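Local coordinates for hydrophilic protein, virA protein (Chromobacterium violaceum, PDB 3BO6), which acts as a phosphothreonine lyase effector of the SpvC family, probably removing phosphate from phosphothreonine by beta-elimination rather than hydrolysis, at residues E163-P177 / H182-E194. Sequence-based numbering, arbitrary orientation.
Sequences ESRLSESGLMPGQYP and HPENWKYVSYRNE. With SO4 (sulfate ion), chain C.
Both carboxylate oxygens of Glu163, in the last turns of helix 149-168, receive backbone N-H groups from the chain entering strand 189-193. Glu163 OE1 takes Lys187 N at 2.8 Å, with a fairly straight N-H...O angle of 161°; OE2 accepts from Tyr188 N and, nearly along the C-O direction, from Val189 N. The Lys187 and Tyr188 amides come on the syn side, tilted out of the carboxylate plane. The bend at chi2 (-88°) turns the carboxylate across these three successive amides.

Leu166 CB is centred over one face of the Tyr188 ring, 3.7 Å from its centroid in a CH-pi contact. Pro173 CG and, more loosely, Leu171 CB pack against CE1 of the ring. Tyr188 OH donates to Leu171 O at 2.6 Å, tilted from the carbonyl plane, just after the Schellman motif at Gly170. Farther along, the rings of Tyr176 and His182 stack face to face, offset, their planes 14° apart. Tyr176 OH donates to Trp186 O on a lone pair (2.7 Å), while His182 ND1 donates to Pro183 O from above the carbonyl plane, opposite Trp186 N, which limits imidazole rotation.

Behind this layer, Leu166 packs on Leu100 of helix 93-104. Beyond it, Arg192 NE and NH2 grip a sulfate, probably from the crystallisation liquor, also bound by His85, Lys83, Arg127 and Arg199, consistent with a phosphate-binding pocket. Three N-H donors converging on one buried carboxylate would probably stabilise its ionised form, tying helix 149-168 to the start of the edge strand.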
loop_
_atom_site.group_PDB
_atom_site.type_symbol
_atom_site.label_atom_id
_atom_site.label_comp_id
_atom_site.label_asym_id
_atom_site.label_seq_id
_atom_site.Cartn_x
_atom_site.Cartn_y
_atom_site.Cartn_z
ATOM N N GLU A 163 3.629 -9.299 3.843
ATOM C CA GLU A 163 2.897 -10.523 4.145
ATOM C C GLU A 163 3.752 -11.429 5.023
ATOM O O GLU A 163 3.265 -11.966 6.014
ATOM C CB GLU A 163 2.514 -11.268 2.854
ATOM C CG GLU A 163 1.374 -10.629 2.063
ATOM C CD GLU A 163 -0.000 -11.105 2.503
ATOM O OE1 GLU A 163 -0.144 -12.290 2.889
ATOM O OE2 GLU A 163 -0.952 -10.293 2.451
ATOM N N SER A 164 5.014 -11.622 4.650
ATOM C CA SER A 164 5.875 -12.511 5.429
ATOM C C SER A 164 6.108 -11.985 6.849
ATOM O O SER A 164 6.040 -12.759 7.802
ATOM C CB SER A 164 7.188 -12.831 4.694
ATOM O OG SER A 164 8.028 -11.698 4.575
ATOM N N ARG A 165 6.339 -10.683 7.005
ATOM C CA ARG A 165 6.551 -10.115 8.330
ATOM C C ARG A 165 5.298 -10.229 9.194
ATOM O O ARG A 165 5.400 -10.494 10.385
ATOM C CB ARG A 165 7.017 -8.646 8.287
ATOM C CG ARG A 165 8.549 -8.403 8.168
ATOM C CD ARG A 165 9.358 -9.056 9.285
ATOM N NE ARG A 165 10.698 -8.469 9.413
ATOM C CZ ARG A 165 11.770 -9.101 9.899
ATOM N NH1 ARG A 165 11.708 -10.384 10.252
ATOM N NH2 ARG A 165 12.919 -8.446 10.001
ATOM N N LEU A 166 4.118 -10.040 8.606
ATOM C CA LEU A 166 2.886 -10.127 9.389
ATOM C C LEU A 166 2.680 -11.541 9.882
ATOM O O LEU A 166 2.389 -11.747 11.058
ATOM C CB LEU A 166 1.667 -9.636 8.596
ATOM C CG LEU A 166 1.686 -8.121 8.407
ATOM C CD1 LEU A 166 0.753 -7.718 7.254
ATOM C CD2 LEU A 166 1.316 -7.399 9.732
ATOM N N SER A 167 2.876 -12.506 8.991
ATOM C CA SER A 167 2.704 -13.907 9.339
ATOM C C SER A 167 3.672 -14.332 10.432
ATOM O O SER A 167 3.271 -14.917 11.448
ATOM C CB SER A 167 2.903 -14.776 8.101
ATOM O OG SER A 167 1.778 -14.694 7.249
ATOM N N GLU A 168 4.944 -14.022 10.242
ATOM C CA GLU A 168 5.926 -14.511 11.213
ATOM C C GLU A 168 5.931 -13.725 12.509
ATOM O O GLU A 168 6.519 -14.169 13.492
ATOM C CB GLU A 168 7.318 -14.570 10.606
ATOM C CG GLU A 168 7.945 -13.234 10.369
ATOM C CD GLU A 168 9.219 -13.352 9.564
ATOM O OE1 GLU A 168 9.557 -14.488 9.154
ATOM O OE2 GLU A 168 9.875 -12.316 9.341
ATOM N N SER A 169 5.232 -12.589 12.531
ATOM C CA SER A 169 5.099 -11.776 13.746
ATOM C C SER A 169 3.813 -12.123 14.499
ATOM O O SER A 169 3.488 -11.510 15.512
ATOM C CB SER A 169 5.139 -10.277 13.419
ATOM O OG SER A 169 6.391 -9.920 12.830
ATOM N N GLY A 170 3.078 -13.108 13.998
ATOM C CA GLY A 170 1.902 -13.586 14.705
ATOM C C GLY A 170 0.631 -12.758 14.587
ATOM O O GLY A 170 -0.232 -12.821 15.448
ATOM N N LEU A 171 0.502 -11.979 13.516
ATOM C CA LEU A 171 -0.702 -11.180 13.334
ATOM C C LEU A 171 -1.802 -12.014 12.694
ATOM O O LEU A 171 -1.539 -12.797 11.793
ATOM C CB LEU A 171 -0.410 -9.977 12.433
ATOM C CG LEU A 171 0.148 -8.693 13.055
ATOM C CD1 LEU A 171 -0.774 -8.179 14.166
ATOM C CD2 LEU A 171 1.586 -8.867 13.562
ATOM N N MET A 172 -3.030 -11.844 13.169
ATOM C CA MET A 172 -4.192 -12.458 12.528
ATOM C C MET A 172 -4.725 -11.531 11.445
ATOM O O MET A 172 -4.739 -10.310 11.626
ATOM C CB MET A 172 -5.292 -12.710 13.558
ATOM C CG MET A 172 -5.052 -13.932 14.409
ATOM S SD MET A 172 -4.903 -15.387 13.365
ATOM C CE MET A 172 -6.501 -15.358 12.551
ATOM N N PRO A 173 -5.166 -12.098 10.310
ATOM C CA PRO A 173 -5.806 -11.270 9.278
ATOM C C PRO A 173 -7.091 -10.633 9.793
ATOM O O PRO A 173 -7.737 -11.181 10.699
ATOM C CB PRO A 173 -6.156 -12.280 8.184
ATOM C CG PRO A 173 -5.095 -13.368 8.338
ATOM C CD PRO A 173 -4.893 -13.470 9.834
ATOM N N GLY A 174 -7.435 -9.480 9.235
ATOM C CA GLY A 174 -8.690 -8.818 9.540
ATOM C C GLY A 174 -9.721 -9.080 8.466
ATOM O O GLY A 174 -9.598 -10.021 7.677
ATOM N N GLN A 175 -10.759 -8.250 8.446
ATOM C CA GLN A 175 -11.791 -8.351 7.422
ATOM C C GLN A 175 -11.399 -7.501 6.222
ATOM O O GLN A 175 -11.354 -6.281 6.331
ATOM C CB GLN A 175 -13.115 -7.840 7.982
ATOM C CG GLN A 175 -13.635 -8.615 9.177
ATOM C CD GLN A 175 -14.995 -8.114 9.628
ATOM O OE1 GLN A 175 -15.821 -7.708 8.806
ATOM N NE2 GLN A 175 -15.235 -8.136 10.936
ATOM N N TYR A 176 -11.124 -8.128 5.078
ATOM C CA TYR A 176 -10.760 -7.365 3.884
ATOM C C TYR A 176 -11.950 -6.488 3.474
ATOM O O TYR A 176 -13.104 -6.918 3.572
ATOM C CB TYR A 176 -10.507 -8.259 2.661
ATOM C CG TYR A 176 -9.454 -9.354 2.685
ATOM C CD1 TYR A 176 -8.130 -9.098 2.335
ATOM C CD2 TYR A 176 -9.820 -10.672 2.928
ATOM C CE1 TYR A 176 -7.180 -10.137 2.289
ATOM C CE2 TYR A 176 -8.890 -11.706 2.890
ATOM C CZ TYR A 176 -7.574 -11.434 2.572
ATOM O OH TYR A 176 -6.653 -12.468 2.532
ATOM N N PRO A 177 -11.678 -5.289 2.946
ATOM C CA PRO A 177 -12.783 -4.429 2.494
ATOM C C PRO A 177 -13.432 -5.012 1.245
ATOM O O PRO A 177 -12.724 -5.455 0.336
ATOM C CB PRO A 177 -12.101 -3.104 2.142
ATOM C CG PRO A 177 -10.617 -3.399 2.060
ATOM C CD PRO A 177 -10.350 -4.675 2.790
ATOM N N HIS A 182 -8.019 -9.469 -4.038
ATOM C CA HIS A 182 -6.740 -10.027 -3.626
ATOM C C HIS A 182 -6.697 -11.467 -4.120
ATOM O O HIS A 182 -7.741 -12.104 -4.277
ATOM C CB HIS A 182 -6.586 -9.995 -2.098
ATOM C CG HIS A 182 -7.542 -10.893 -1.379
ATOM N ND1 HIS A 182 -7.219 -12.180 -0.998
ATOM C CD2 HIS A 182 -8.819 -10.695 -0.986
ATOM C CE1 HIS A 182 -8.259 -12.731 -0.396
ATOM N NE2 HIS A 182 -9.240 -11.848 -0.369
ATOM N N PRO A 183 -5.490 -11.982 -4.358
ATOM C CA PRO A 183 -5.340 -13.392 -4.752
ATOM C C PRO A 183 -5.301 -14.270 -3.506
ATOM O O PRO A 183 -5.092 -13.769 -2.403
ATOM C CB PRO A 183 -3.972 -13.417 -5.426
ATOM C CG PRO A 183 -3.199 -12.348 -4.728
ATOM C CD PRO A 183 -4.210 -11.254 -4.400
ATOM N N GLU A 184 -5.472 -15.576 -3.683
ATOM C CA GLU A 184 -5.474 -16.514 -2.557
ATOM C C GLU A 184 -4.223 -16.414 -1.684
ATOM O O GLU A 184 -4.299 -16.615 -0.468
ATOM C CB GLU A 184 -5.641 -17.951 -3.060
ATOM C CG GLU A 184 -6.852 -18.161 -3.950
ATOM C CD GLU A 184 -6.669 -19.322 -4.910
ATOM O OE1 GLU A 184 -5.949 -20.282 -4.557
ATOM O OE2 GLU A 184 -7.241 -19.271 -6.020
ATOM N N ASN A 185 -3.090 -16.066 -2.287
ATOM C CA ASN A 185 -1.828 -16.042 -1.552
ATOM C C ASN A 185 -1.538 -14.763 -0.763
ATOM O O ASN A 185 -0.524 -14.678 -0.074
ATOM C CB ASN A 185 -0.660 -16.357 -2.480
ATOM C CG ASN A 185 -0.681 -15.520 -3.733
ATOM O OD1 ASN A 185 -1.566 -15.666 -4.582
ATOM N ND2 ASN A 185 0.301 -14.637 -3.864
ATOM N N TRP A 186 -2.417 -13.764 -0.857
ATOM C CA TRP A 186 -2.297 -12.602 0.039
ATOM C C TRP A 186 -3.300 -12.765 1.175
ATOM O O TRP A 186 -4.510 -12.763 0.948
ATOM C CB TRP A 186 -2.551 -11.254 -0.650
ATOM C CG TRP A 186 -1.653 -10.898 -1.776
ATOM C CD1 TRP A 186 -0.530 -11.553 -2.185
ATOM C CD2 TRP A 186 -1.816 -9.782 -2.655
ATOM N NE1 TRP A 186 0.015 -10.910 -3.278
ATOM C CE2 TRP A 186 -0.763 -9.827 -3.594
ATOM C CE3 TRP A 186 -2.764 -8.759 -2.750
ATOM C CZ2 TRP A 186 -0.622 -8.874 -4.608
ATOM C CZ3 TRP A 186 -2.627 -7.820 -3.758
ATOM C CH2 TRP A 186 -1.571 -7.885 -4.677
ATOM N N LYS A 187 -2.794 -12.920 2.392
ATOM C CA LYS A 187 -3.649 -13.122 3.555
ATOM C C LYS A 187 -4.030 -11.808 4.226
ATOM O O LYS A 187 -4.979 -11.776 4.995
ATOM C CB LYS A 187 -2.947 -14.012 4.597
ATOM C CG LYS A 187 -2.504 -15.377 4.068
ATOM C CD LYS A 187 -3.633 -16.102 3.341
ATOM C CE LYS A 187 -3.225 -17.528 2.959
ATOM N NZ LYS A 187 -4.328 -18.228 2.254
ATOM N N TYR A 188 -3.267 -10.747 3.960
ATOM C CA TYR A 188 -3.482 -9.454 4.637
ATOM C C TYR A 188 -3.689 -8.296 3.661
ATOM O O TYR A 188 -4.427 -7.353 3.946
ATOM C CB TYR A 188 -2.284 -9.105 5.528
ATOM C CG TYR A 188 -1.890 -10.166 6.518
ATOM C CD1 TYR A 188 -2.385 -10.136 7.829
ATOM C CD2 TYR A 188 -0.981 -11.161 6.176
ATOM C CE1 TYR A 188 -2.011 -11.108 8.760
ATOM C CE2 TYR A 188 -0.603 -12.136 7.102
ATOM C CZ TYR A 188 -1.126 -12.094 8.380
ATOM O OH TYR A 188 -0.736 -13.048 9.298
ATOM N N VAL A 189 -3.011 -8.346 2.524
ATOM C CA VAL A 189 -3.013 -7.255 1.564
ATOM C C VAL A 189 -4.145 -7.390 0.548
ATOM O O VAL A 189 -4.505 -8.503 0.124
ATOM C CB VAL A 189 -1.653 -7.182 0.837
ATOM C CG1 VAL A 189 -1.678 -6.128 -0.261
ATOM C CG2 VAL A 189 -0.525 -6.897 1.841
ATOM N N SER A 190 -4.714 -6.246 0.173
ATOM C CA SER A 190 -5.679 -6.193 -0.931
ATOM C C SER A 190 -5.483 -4.926 -1.740
ATOM O O SER A 190 -4.743 -4.024 -1.321
ATOM C CB SER A 190 -7.124 -6.345 -0.438
ATOM O OG SER A 190 -7.462 -5.307 0.470
ATOM N N TYR A 191 -6.127 -4.859 -2.898
ATOM C CA TYR A 191 -5.879 -3.798 -3.875
ATOM C C TYR A 191 -7.143 -3.171 -4.446
ATOM O O TYR A 191 -8.153 -3.850 -4.640
ATOM C CB TYR A 191 -5.123 -4.420 -5.049
ATOM C CG TYR A 191 -5.051 -3.545 -6.297
ATOM C CD1 TYR A 191 -4.095 -2.536 -6.405
ATOM C CD2 TYR A 191 -5.948 -3.728 -7.355
ATOM C CE1 TYR A 191 -4.012 -1.750 -7.556
ATOM C CE2 TYR A 191 -5.878 -2.932 -8.495
ATOM C CZ TYR A 191 -4.910 -1.962 -8.587
ATOM O OH TYR A 191 -4.837 -1.182 -9.736
ATOM N N ARG A 192 -7.073 -1.881 -4.741
ATOM C CA ARG A 192 -8.010 -1.293 -5.701
ATOM C C ARG A 192 -7.359 -0.138 -6.431
ATOM O O ARG A 192 -6.297 0.362 -6.027
ATOM C CB ARG A 192 -9.354 -0.869 -5.080
ATOM C CG ARG A 192 -9.310 0.424 -4.293
ATOM C CD ARG A 192 -10.680 0.764 -3.659
ATOM N NE ARG A 192 -10.747 2.163 -3.209
ATOM C CZ ARG A 192 -11.147 3.163 -3.984
ATOM N NH1 ARG A 192 -11.535 2.919 -5.241
ATOM N NH2 ARG A 192 -11.167 4.403 -3.502
ATOM N N ASN A 193 -7.971 0.260 -7.543
ATOM C CA ASN A 193 -7.550 1.463 -8.248
ATOM C C ASN A 193 -8.570 2.588 -8.120
ATOM O O ASN A 193 -9.730 2.419 -8.481
ATOM C CB ASN A 193 -7.280 1.169 -9.727
ATOM C CG ASN A 193 -6.802 2.402 -10.461
ATOM O OD1 ASN A 193 -7.609 3.286 -10.771
ATOM N ND2 ASN A 193 -5.500 2.511 -10.681
ATOM N N GLU A 194 -8.130 3.742 -7.628
ATOM C CA GLU A 194 -9.037 4.864 -7.335
ATOM C C GLU A 194 -9.746 5.429 -8.550
ATOM O O GLU A 194 -10.845 5.963 -8.425
ATOM C CB GLU A 194 -8.261 6.034 -6.724
ATOM C CG GLU A 194 -7.767 5.805 -5.356
ATOM C CD GLU A 194 -7.368 7.100 -4.669
ATOM O OE1 GLU A 194 -6.763 7.010 -3.594
ATOM O OE2 GLU A 194 -7.641 8.190 -5.216
HETATM S S SO4 C . -9.949 3.819 0.124
HETATM O O1 SO4 C . -10.315 2.488 -0.400
HETATM O O2 SO4 C . -9.935 4.793 -0.958
HETATM O O3 SO4 C . -10.928 4.219 1.118
HETATM O O4 SO4 C . -8.610 3.767 0.716
#